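Side-chain contacts in tumor necrosis factor ligand superfamily member 9 (Mus musculus, PDB 6MKB), which binds the receptor TNFRSF9 (4-1BB) as a cytokine and induces proliferation of activated peripheral blood T-cells: residues A11-K16 / L43-D48; S37-G42 / K50-D55. All coordinates share one frame; numbering follows the deposited sequence.

Contact 1: A11-K16 / L43-D48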
ATOM      1  N   ALA B  11      13.790  -2.214  -4.075  1.00 47.32           N
ATOM      2  CA  ALA B  11      14.246  -0.963  -3.468  1.00 46.40           C
ATOM      3  C   ALA B  11      13.175  -0.405  -2.537  1.00 49.45           C
ATOM      4  O   ALA B  11      11.991  -0.508  -2.836  1.00 49.08           O
ATOM      5  CB  ALA B  11      14.592   0.056  -4.538  1.00 46.31           C
ATOM      6  N   LYS B  12      13.595   0.160  -1.407  1.00 46.38           N
ATOM      7  CA  LYS B  12      12.734   0.846  -0.441  1.00 45.81           C
ATOM      8  C   LYS B  12      13.513   2.010   0.125  1.00 50.42           C
ATOM      9  O   LYS B  12      14.367   1.817   0.993  1.00 51.95           O
ATOM     10  CB  LYS B  12      12.197  -0.078   0.678  1.00 48.78           C
ATOM     11  CG  LYS B  12      11.092   0.598   1.496  1.00 54.92           C
ATOM     12  CD  LYS B  12      10.621  -0.206   2.712  1.00 51.40           C
ATOM     13  CE  LYS B  12       9.869   0.723   3.635  1.00 52.02           C
ATOM     14  NZ  LYS B  12       9.201   0.009   4.742  1.00 74.30           N
ATOM     15  N   LEU B  13      13.269   3.202  -0.431  1.00 46.08           N
ATOM     16  CA  LEU B  13      13.910   4.462  -0.042  1.00 45.68           C
ATOM     17  C   LEU B  13      13.106   5.109   1.054  1.00 49.95           C
ATOM     18  O   LEU B  13      11.901   4.929   1.089  1.00 50.51           O
ATOM     19  CB  LEU B  13      14.061   5.420  -1.249  1.00 44.70           C
ATOM     20  CG  LEU B  13      14.751   4.845  -2.490  1.00 48.95           C
ATOM     21  CD1 LEU B  13      14.780   5.845  -3.600  1.00 49.96           C
ATOM     22  CD2 LEU B  13      16.145   4.367  -2.196  1.00 47.93           C
ATOM     23  N   LEU B  14      13.768   5.837   1.959  1.00 47.62           N
ATOM     24  CA  LEU B  14      13.123   6.518   3.088  1.00 46.72           C
ATOM     25  C   LEU B  14      13.340   8.001   2.920  1.00 51.51           C
ATOM     26  O   LEU B  14      14.454   8.437   2.649  1.00 52.52           O
ATOM     27  CB  LEU B  14      13.655   6.007   4.446  1.00 47.58           C
ATOM     28  CG  LEU B  14      13.615   4.484   4.704  1.00 51.32           C
ATOM     29  CD1 LEU B  14      14.159   4.180   6.079  1.00 53.09           C
ATOM     30  CD2 LEU B  14      12.197   3.914   4.582  1.00 49.20           C
ATOM     31  N   ALA B  15      12.255   8.771   2.991  1.00 48.42           N
ATOM     32  CA  ALA B  15      12.281  10.199   2.721  1.00 47.79           C
ATOM     33  C   ALA B  15      13.101  10.977   3.735  1.00 52.52           C
ATOM     34  O   ALA B  15      12.985  10.751   4.942  1.00 54.32           O
ATOM     35  CB  ALA B  15      10.856  10.742   2.674  1.00 47.07           C
ATOM     36  N   LYS B  16      13.915  11.919   3.237  1.00 47.32           N
ATOM     37  CA  LYS B  16      14.648  12.852   4.088  1.00 47.00           C
ATOM     38  C   LYS B  16      13.609  13.749   4.767  1.00 53.42           C
ATOM     39  O   LYS B  16      12.495  13.901   4.249  1.00 53.17           O
ATOM     40  CB  LYS B  16      15.652  13.660   3.274  1.00 48.39           C
ATOM     41  CG  LYS B  16      16.931  12.901   2.959  1.00 56.49           C
ATOM     42  CD  LYS B  16      17.990  13.849   2.440  1.00 66.99           C
ATOM     43  CE  LYS B  16      19.215  13.132   1.928  1.00 78.66           C
ATOM     44  NZ  LYS B  16      20.279  14.079   1.498  1.00 81.54           N
ATOM     45  N   LEU B  43      19.181  -1.423  -9.695  1.00 55.15           N
ATOM     46  CA  LEU B  43      18.523  -0.217  -9.199  1.00 53.76           C
ATOM     47  C   LEU B  43      19.557   0.749  -8.647  1.00 59.37           C
ATOM     48  O   LEU B  43      20.439   0.345  -7.894  1.00 60.22           O
ATOM     49  CB  LEU B  43      17.463  -0.535  -8.129  1.00 52.50           C
ATOM     50  CG  LEU B  43      16.243  -1.334  -8.586  1.00 55.52           C
ATOM     51  CD1 LEU B  43      15.502  -1.894  -7.417  1.00 54.54           C
ATOM     52  CD2 LEU B  43      15.350  -0.523  -9.546  1.00 54.10           C
ATOM     53  N   ARG B  44      19.456   2.019  -9.046  1.00 56.06           N
ATOM     54  CA  ARG B  44      20.350   3.099  -8.612  1.00 56.31           C
ATOM     55  C   ARG B  44      19.553   4.284  -8.146  1.00 57.73           C
ATOM     56  O   ARG B  44      18.445   4.499  -8.636  1.00 55.39           O
ATOM     57  CB  ARG B  44      21.266   3.559  -9.764  1.00 56.40           C
ATOM     58  CG  ARG B  44      22.445   2.651 -10.073  1.00 70.03           C
ATOM     59  CD  ARG B  44      23.073   2.902 -11.445  1.00 87.37           C
ATOM     60  NE  ARG B  44      23.353   4.320 -11.691  1.00 97.90           N
ATOM     61  CZ  ARG B  44      22.874   5.023 -12.712  1.00108.15           C
ATOM     62  NH1 ARG B  44      22.155   4.433 -13.657  1.00 90.86           N
ATOM     63  NH2 ARG B  44      23.162   6.306 -12.827  1.00 98.91           N
ATOM     64  N   TYR B  45      20.127   5.081  -7.243  1.00 54.48           N
ATOM     65  CA  TYR B  45      19.490   6.318  -6.833  1.00 53.37           C
ATOM     66  C   TYR B  45      20.450   7.496  -7.087  1.00 58.26           C
ATOM     67  O   TYR B  45      21.591   7.476  -6.630  1.00 58.20           O
ATOM     68  CB  TYR B  45      18.982   6.287  -5.381  1.00 53.35           C
ATOM     69  CG  TYR B  45      18.375   7.616  -4.981  1.00 53.35           C
ATOM     70  CD1 TYR B  45      17.199   8.077  -5.573  1.00 53.55           C
ATOM     71  CD2 TYR B  45      19.025   8.459  -4.084  1.00 53.93           C
ATOM     72  CE1 TYR B  45      16.667   9.323  -5.248  1.00 53.41           C
ATOM     73  CE2 TYR B  45      18.490   9.694  -3.736  1.00 54.02           C
ATOM     74  CZ  TYR B  45      17.313  10.124  -4.322  1.00 56.58           C
ATOM     75  OH  TYR B  45      16.813  11.353  -3.995  1.00 53.73           O
ATOM     76  N   GLU B  46      19.959   8.512  -7.823  1.00 55.22           N
ATOM     77  CA  GLU B  46      20.689   9.726  -8.197  1.00 55.84           C
ATOM     78  C   GLU B  46      20.244  10.905  -7.328  1.00 60.15           C
ATOM     79  O   GLU B  46      19.138  11.413  -7.483  1.00 58.22           O
ATOM     80  CB  GLU B  46      20.475  10.035  -9.692  1.00 57.24           C
ATOM     81  CG  GLU B  46      21.083   9.002 -10.630  1.00 63.86           C
ATOM     82  CD  GLU B  46      21.316   9.486 -12.046  1.00 79.42           C
ATOM     83  OE1 GLU B  46      20.993  10.659 -12.344  1.00 81.74           O
ATOM     84  OE2 GLU B  46      21.852   8.700 -12.856  1.00 73.07           O
ATOM     85  N   GLU B  47      21.121  11.333  -6.414  1.00 61.13           N
ATOM     86  CA  GLU B  47      20.879  12.406  -5.439  1.00 62.46           C
ATOM     87  C   GLU B  47      20.526  13.763  -6.085  1.00 68.67           C
ATOM     88  O   GLU B  47      19.621  14.452  -5.603  1.00 68.64           O
ATOM     89  CB  GLU B  47      22.094  12.572  -4.511  1.00 65.46           C
ATOM     90  CG  GLU B  47      21.681  13.038  -3.120  1.00 82.53           C
ATOM     91  CD  GLU B  47      22.768  13.434  -2.136  1.00112.20           C
ATOM     92  OE1 GLU B  47      23.924  12.978  -2.292  1.00106.05           O
ATOM     93  OE2 GLU B  47      22.452  14.204  -1.199  1.00109.83           O
ATOM     94  N   ASP B  48      21.247  14.135  -7.148  1.00 67.27           N
ATOM     95  CA  ASP B  48      21.098  15.384  -7.894  1.00 69.13           C
ATOM     96  C   ASP B  48      19.710  15.507  -8.549  1.00 71.43           C
ATOM     97  O   ASP B  48      19.037  16.538  -8.380  1.00 72.35           O
ATOM     98  CB  ASP B  48      22.215  15.516  -8.954  1.00 73.77           C
ATOM     99  CG  ASP B  48      22.468  14.269  -9.805  1.00 94.14           C
ATOM    100  OD1 ASP B  48      22.864  13.217  -9.230  1.00 94.31           O
ATOM    101  OD2 ASP B  48      22.300  14.350 -11.045  1.00106.00           O
TER
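Leu13 on Tyr45 and Ala11 on Leu43 make the apolar part of this contact, each residue with a similar share. At one end the methyl CB of Ala11 meets the branch tip CD1 of Leu43 at 3.6 Å, and the same CD1 lies 3.8 Å from Ala11 N, so this one methyl group touches both the CB and the backbone N of Ala11. Two residues further along both strands, Leu13 CD1 rests 3.8 Å from Tyr45 CD1, approaching the ring at a slant. The Tyr45 ring gets there because CG stands anti to the backbone N (chi1 178°). The two strands run nearly the same way, 15° apart, but are not paired: Ala11 and Leu43 CA atoms are 7.2 Å apart, those of Leu13 and Tyr45 9.0 Å. This is the packing of one sheet on the other in the TNF jelly-roll sandwich. Leu13 also touches Trp28, and Leu43 touches Leu161. At the far, more open end the extended chains of Lys16 and Glu47 cross at about a right angle, and Lys16 NZ forms a weak salt bridge with Glu47 OE2 at 3.5 Å. A bound sulfate makes a further long, weak ion pair with Lys16 NZ.

Contact 2: S37-G42 / K50-D55; sequences SYLSQG and KELVVD
Gly42 and Asp55 close the open end of the beta hairpin made by strands 43-46 and 51-54. Across this end Asp55 N donates to Gly42 O at 3.1 Å in a fairly straight bond (N-H...O 158°). The CB of Asp55 lies 3.2 Å from the same Gly42 O, and its carboxylate atom OD2 comes within 3.7 Å of Gly42 CA, so the aspartate lies against the glycine backbone. Gly42 has left-handed backbone angles; here the chain turns from the loop into strand 43-46. Further back in the loop, Leu39 reaches the other segment: its CD2 meets Leu52 CD1 at 3.4 Å, a tight methyl contact in which the two leucines lie alongside one another, pointing opposite ways. Leu52 gets there with CG anti to its backbone N (chi1 -178°), and it also packs on Phe159 and Leu161 of strand 149-166. Ser37 OG donates to Leu39 O at 3.0 Å, on a lone pair in the carbonyl plane, a bond within the loop that ends on the carbonyl of the residue packed against Leu52. The loop entering the hairpin is thus held by one backbone bond and one leucine pair, in the jelly-roll of the TNF homology domain.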
ATOM      1  N   SER B  37      22.952  -0.182   1.428  1.00 90.02           N
ATOM      2  CA  SER B  37      21.954   0.532   0.639  1.00 85.90           C
ATOM      3  C   SER B  37      20.613  -0.166   0.669  1.00 85.28           C
ATOM      4  O   SER B  37      20.536  -1.398   0.764  1.00 83.75           O
ATOM      5  CB  SER B  37      22.415   0.735  -0.806  1.00 87.68           C
ATOM      6  OG  SER B  37      22.412  -0.462  -1.568  1.00 91.51           O
ATOM      7  N   TYR B  38      19.551   0.654   0.557  1.00 79.91           N
ATOM      8  CA  TYR B  38      18.147   0.244   0.493  1.00 77.54           C
ATOM      9  C   TYR B  38      17.787  -0.266  -0.924  1.00 74.66           C
ATOM     10  O   TYR B  38      16.647  -0.661  -1.156  1.00 73.05           O
ATOM     11  CB  TYR B  38      17.250   1.418   0.907  1.00 78.57           C
ATOM     12  CG  TYR B  38      17.316   1.732   2.387  1.00 82.77           C
ATOM     13  CD1 TYR B  38      16.736   0.884   3.328  1.00 85.70           C
ATOM     14  CD2 TYR B  38      17.923   2.893   2.845  1.00 84.35           C
ATOM     15  CE1 TYR B  38      16.786   1.173   4.691  1.00 88.74           C
ATOM     16  CE2 TYR B  38      17.986   3.190   4.207  1.00 86.40           C
ATOM     17  CZ  TYR B  38      17.431   2.320   5.130  1.00 95.79           C
ATOM     18  OH  TYR B  38      17.496   2.621   6.475  1.00 97.18           O
ATOM     19  N   LEU B  39      18.792  -0.313  -1.830  1.00 67.62           N
ATOM     20  CA  LEU B  39      18.677  -0.758  -3.213  1.00 65.88           C
ATOM     21  C   LEU B  39      19.430  -2.044  -3.516  1.00 66.17           C
ATOM     22  O   LEU B  39      20.597  -2.210  -3.146  1.00 67.95           O
ATOM     23  CB  LEU B  39      19.214   0.317  -4.173  1.00 66.45           C
ATOM     24  CG  LEU B  39      18.534   1.667  -4.145  1.00 71.82           C
ATOM     25  CD1 LEU B  39      19.432   2.693  -3.501  1.00 73.00           C
ATOM     26  CD2 LEU B  39      18.226   2.116  -5.516  1.00 74.66           C
ATOM     27  N   SER B  40      18.795  -2.905  -4.295  1.00 58.40           N
ATOM     28  CA  SER B  40      19.440  -4.108  -4.786  1.00 58.27           C
ATOM     29  C   SER B  40      20.180  -3.744  -6.075  1.00 62.55           C
ATOM     30  O   SER B  40      20.150  -2.587  -6.486  1.00 61.36           O
ATOM     31  CB  SER B  40      18.405  -5.201  -5.029  1.00 58.75           C
ATOM     32  OG  SER B  40      17.707  -4.943  -6.233  1.00 61.19           O
ATOM     33  N   GLN B  41      20.823  -4.716  -6.723  1.00 61.37           N
ATOM     34  CA  GLN B  41      21.459  -4.484  -8.013  1.00 61.96           C
ATOM     35  C   GLN B  41      20.333  -4.303  -9.054  1.00 64.11           C
ATOM     36  O   GLN B  41      19.189  -4.718  -8.821  1.00 62.79           O
ATOM     37  CB  GLN B  41      22.409  -5.648  -8.362  1.00 65.54           C
ATOM     38  CG  GLN B  41      23.802  -5.207  -8.862  1.00 98.60           C
ATOM     39  CD  GLN B  41      24.713  -4.604  -7.799  1.00124.55           C
ATOM     40  OE1 GLN B  41      24.945  -5.186  -6.728  1.00124.02           O
ATOM     41  NE2 GLN B  41      25.258  -3.424  -8.083  1.00112.80           N
ATOM     42  N   GLY B  42      20.639  -3.631 -10.150  1.00 60.71           N
ATOM     43  CA  GLY B  42      19.626  -3.342 -11.157  1.00 58.97           C
ATOM     44  C   GLY B  42      18.793  -2.126 -10.792  1.00 60.00           C
ATOM     45  O   GLY B  42      17.817  -1.814 -11.480  1.00 57.75           O
ATOM     46  N   LYS B  50      17.176  13.405  -7.854  1.00 55.01           N
ATOM     47  CA  LYS B  50      16.267  12.864  -6.828  1.00 52.45           C
ATOM     48  C   LYS B  50      15.438  11.718  -7.463  1.00 54.92           C
ATOM     49  O   LYS B  50      14.268  11.490  -7.107  1.00 52.88           O
ATOM     50  CB  LYS B  50      15.377  13.959  -6.187  1.00 53.59           C
ATOM     51  CG  LYS B  50      16.140  15.196  -5.714  1.00 51.11           C
ATOM     52  CD  LYS B  50      15.213  16.331  -5.309  1.00 56.96           C
ATOM     53  CE  LYS B  50      15.717  17.691  -5.709  1.00 84.53           C
ATOM     54  NZ  LYS B  50      17.046  18.015  -5.112  1.00105.36           N
ATOM     55  N   GLU B  51      16.092  10.975  -8.389  1.00 50.86           N
ATOM     56  CA  GLU B  51      15.459   9.898  -9.148  1.00 49.64           C
ATOM     57  C   GLU B  51      16.035   8.513  -8.906  1.00 53.08           C
ATOM     58  O   GLU B  51      17.255   8.324  -8.802  1.00 53.85           O
ATOM     59  CB  GLU B  51      15.564  10.177 -10.650  1.00 50.80           C
ATOM     60  CG  GLU B  51      14.636  11.273 -11.126  1.00 53.94           C
ATOM     61  CD  GLU B  51      14.902  11.786 -12.523  1.00 68.01           C
ATOM     62  OE1 GLU B  51      15.967  11.464 -13.096  1.00 72.70           O
ATOM     63  OE2 GLU B  51      14.044  12.528 -13.043  1.00 64.54           O
ATOM     64  N   LEU B  52      15.124   7.552  -8.873  1.00 47.13           N
ATOM     65  CA  LEU B  52      15.388   6.136  -8.807  1.00 47.34           C
ATOM     66  C   LEU B  52      15.467   5.675 -10.251  1.00 50.93           C
ATOM     67  O   LEU B  52      14.533   5.923 -11.022  1.00 50.18           O
ATOM     68  CB  LEU B  52      14.265   5.443  -8.018  1.00 46.88           C
ATOM     69  CG  LEU B  52      14.352   3.925  -7.771  1.00 51.58           C
ATOM     70  CD1 LEU B  52      15.614   3.550  -7.089  1.00 50.82           C
ATOM     71  CD2 LEU B  52      13.202   3.484  -6.838  1.00 54.08           C
ATOM     72  N   VAL B  53      16.624   5.124 -10.645  1.00 47.56           N
ATOM     73  CA  VAL B  53      16.929   4.670 -12.005  1.00 47.69           C
ATOM     74  C   VAL B  53      16.797   3.135 -12.078  1.00 51.69           C
ATOM     75  O   VAL B  53      17.509   2.411 -11.390  1.00 52.00           O
ATOM     76  CB  VAL B  53      18.340   5.161 -12.497  1.00 52.36           C
ATOM     77  CG1 VAL B  53      18.524   4.892 -13.992  1.00 51.83           C
ATOM     78  CG2 VAL B  53      18.537   6.646 -12.206  1.00 52.21           C
ATOM     79  N   VAL B  54      15.876   2.671 -12.916  1.00 49.11           N
ATOM     80  CA  VAL B  54      15.558   1.264 -13.166  1.00 49.51           C
ATOM     81  C   VAL B  54      16.422   0.769 -14.337  1.00 54.71           C
ATOM     82  O   VAL B  54      16.374   1.336 -15.427  1.00 52.09           O
ATOM     83  CB  VAL B  54      14.036   1.119 -13.432  1.00 52.43           C
ATOM     84  CG1 VAL B  54      13.685  -0.204 -14.101  1.00 52.54           C
ATOM     85  CG2 VAL B  54      13.241   1.311 -12.152  1.00 51.27           C
ATOM     86  N   ASP B  55      17.213  -0.280 -14.094  1.00 54.28           N
ATOM     87  CA  ASP B  55      18.146  -0.844 -15.070  1.00 56.12           C
ATOM     88  C   ASP B  55      17.473  -1.666 -16.174  1.00 57.38           C
ATOM     89  O   ASP B  55      17.687  -1.382 -17.355  1.00 58.33           O
ATOM     90  CB  ASP B  55      19.151  -1.739 -14.336  1.00 60.22           C
ATOM     91  CG  ASP B  55      20.535  -1.898 -14.920  1.00 80.87           C
ATOM     92  OD1 ASP B  55      20.686  -1.752 -16.161  1.00 82.28           O
ATOM     93  OD2 ASP B  55      21.468  -2.204 -14.143  1.00 93.56           O
TER

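In the fold
Contacts 1 and 2 share one hairpin, their centres 7 Å apart: strand 43-46 belongs to contact 1 and strand 51-54 to contact 2, joined by probable hydrogen bonds from Val53 N to Arg44 O (2.8 Å) and from Glu46 N to Glu51 O (2.9 Å). Lys50 and Glu51 both face Glu46, a G1 beta bulge, and Tyr45 OH packs on Lys50 CA at 3.3 Å. Arg130 salt-bridges both Glu46 and Glu51, tying the two strands to strand 129-140. Leu161 of strand 149-166 touches Leu43 of contact 1 and Leu52 and Val54 of contact 2. The bound sodium ion is about 11 Å from the side chain of Lys16.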